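Local coordinates for hypothetical protein (PDB 3LJN) that is of unknown function but folds as an ankyrin-repeat protein, a scaffold that in many relatives mediates binding to other proteins, at residues E154-L159 and D190-T195. Residues are numbered along the deposited sequence; the frame is centred on the assembly and turned at random.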
# COMPACT_ATOMS: atom_id res chain seq x y z
N GLU A 154 15.75 -1.58 0.97
CA GLU A 154 16.40 -0.30 0.61
C GLU A 154 15.58 0.54 -0.38
O GLU A 154 15.59 1.77 -0.30
CB GLU A 154 17.82 -0.58 0.06
CG GLU A 154 18.55 0.60 -0.65
CD GLU A 154 18.96 1.74 0.28
OE1 GLU A 154 18.15 2.12 1.17
OE2 GLU A 154 20.08 2.29 0.10
N MSE A 155 14.89 -0.13 -1.30
CA MSE A 155 14.00 0.53 -2.26
C MSE A 155 12.77 1.09 -1.56
O MSE A 155 12.39 2.23 -1.80
CB MSE A 155 13.55 -0.44 -3.36
CG MSE A 155 12.81 0.23 -4.52
SE MSE A 155 14.01 1.29 -5.70
CE MSE A 155 12.83 2.81 -6.05
N ILE A 156 12.14 0.28 -0.72
CA ILE A 156 10.98 0.72 0.04
C ILE A 156 11.28 2.06 0.70
O ILE A 156 10.49 3.00 0.59
CB ILE A 156 10.55 -0.33 1.11
CG1 ILE A 156 9.92 -1.56 0.46
CG2 ILE A 156 9.57 0.28 2.11
CD1 ILE A 156 9.74 -2.73 1.38
N LYS A 157 12.43 2.17 1.35
CA LYS A 157 12.84 3.41 2.01
C LYS A 157 12.86 4.57 1.03
O LYS A 157 12.21 5.59 1.25
CB LYS A 157 14.21 3.25 2.69
CG LYS A 157 14.65 4.49 3.48
CD LYS A 157 15.55 4.18 4.69
CE LYS A 157 16.97 3.74 4.29
NZ LYS A 157 17.68 4.77 3.48
N ILE A 158 13.61 4.41 -0.05
CA ILE A 158 13.73 5.46 -1.06
C ILE A 158 12.38 5.81 -1.70
O ILE A 158 12.09 6.99 -1.92
CB ILE A 158 14.75 5.07 -2.16
CG1 ILE A 158 16.16 5.53 -1.76
CG2 ILE A 158 14.38 5.73 -3.48
CD1 ILE A 158 16.68 4.91 -0.48
N LEU A 159 11.56 4.81 -2.01
CA LEU A 159 10.29 5.11 -2.66
C LEU A 159 9.45 5.98 -1.76
O LEU A 159 8.80 6.90 -2.24
CB LEU A 159 9.52 3.85 -3.04
CG LEU A 159 9.92 3.11 -4.31
CD1 LEU A 159 9.12 1.82 -4.45
CD2 LEU A 159 9.75 3.96 -5.54
N ASP A 190 6.98 -1.38 9.40
CA ASP A 190 7.58 -0.39 10.29
C ASP A 190 8.32 0.65 9.47
O ASP A 190 8.12 1.86 9.63
CB ASP A 190 8.57 -1.04 11.26
CG ASP A 190 7.89 -1.96 12.26
OD1 ASP A 190 6.66 -1.83 12.51
OD2 ASP A 190 8.63 -2.82 12.81
N LEU A 191 9.19 0.17 8.58
CA LEU A 191 9.94 1.03 7.70
C LEU A 191 9.02 2.02 6.98
O LEU A 191 9.30 3.21 6.95
CB LEU A 191 10.73 0.20 6.68
CG LEU A 191 11.70 0.98 5.80
CD1 LEU A 191 12.71 1.70 6.66
CD2 LEU A 191 12.40 0.06 4.84
N MSE A 192 7.91 1.54 6.44
CA MSE A 192 6.97 2.43 5.75
C MSE A 192 6.41 3.51 6.66
O MSE A 192 6.38 4.67 6.30
CB MSE A 192 5.81 1.64 5.12
CG MSE A 192 6.16 1.03 3.76
SE MSE A 192 4.73 0.02 2.88
CE MSE A 192 4.14 -1.09 4.37
N MSE A 193 5.98 3.12 7.86
CA MSE A 193 5.38 4.06 8.80
C MSE A 193 6.39 4.97 9.48
O MSE A 193 6.03 6.04 9.94
CB MSE A 193 4.62 3.31 9.88
CG MSE A 193 3.20 2.98 9.52
SE MSE A 193 2.59 1.55 10.73
CE MSE A 193 0.70 2.06 10.98
N ASP A 194 7.65 4.53 9.57
CA ASP A 194 8.68 5.35 10.22
C ASP A 194 9.44 6.23 9.21
O ASP A 194 9.86 7.33 9.54
CB ASP A 194 9.62 4.45 11.04
CG ASP A 194 8.86 3.55 12.04
OD1 ASP A 194 7.60 3.59 12.05
OD2 ASP A 194 9.50 2.79 12.80
N THR A 195 9.57 5.75 7.98
CA THR A 195 10.19 6.50 6.88
C THR A 195 9.28 7.58 6.33
O THR A 195 9.76 8.59 5.82
CB THR A 195 10.56 5.57 5.70
OG1 THR A 195 11.29 4.44 6.19
CG2 THR A 195 11.42 6.30 4.67
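K157 and T195 bring the two helical segments nearest to each other, with their CA atoms 6.3 Å apart. The segments run roughly parallel, at an angle of 27° with their axes 9.5 Å apart, as expected for helices packed side by side in the ankyrin-repeat stack. No hydrogen bond joins them; the contact is almost wholly apolar. L191 reaches toward the facing helix with CG anti to its backbone N (chi1 -172°), and its CD2 lies 3.9 Å from I156 CG2 and close to the backbone N of K157. That same methyl of I156 also meets M192 CG at 3.9 Å, so one branch of the isoleucine touches two successive residues of 190-195. Behind this pair the packing continues into the repeat stack: I156 also rests on C145 of helix 141-147, and M192 on P176, L177 and A180 of helix 176-182. Toward the more open side, the K157 chain crosses T195 at about a right angle, touching the threonine methyl with CG before bending at chi3 and chi4 to carry NZ back to a salt bridge with E154. The same methyl, T195 CG2, sits 3.6 Å from K157 O.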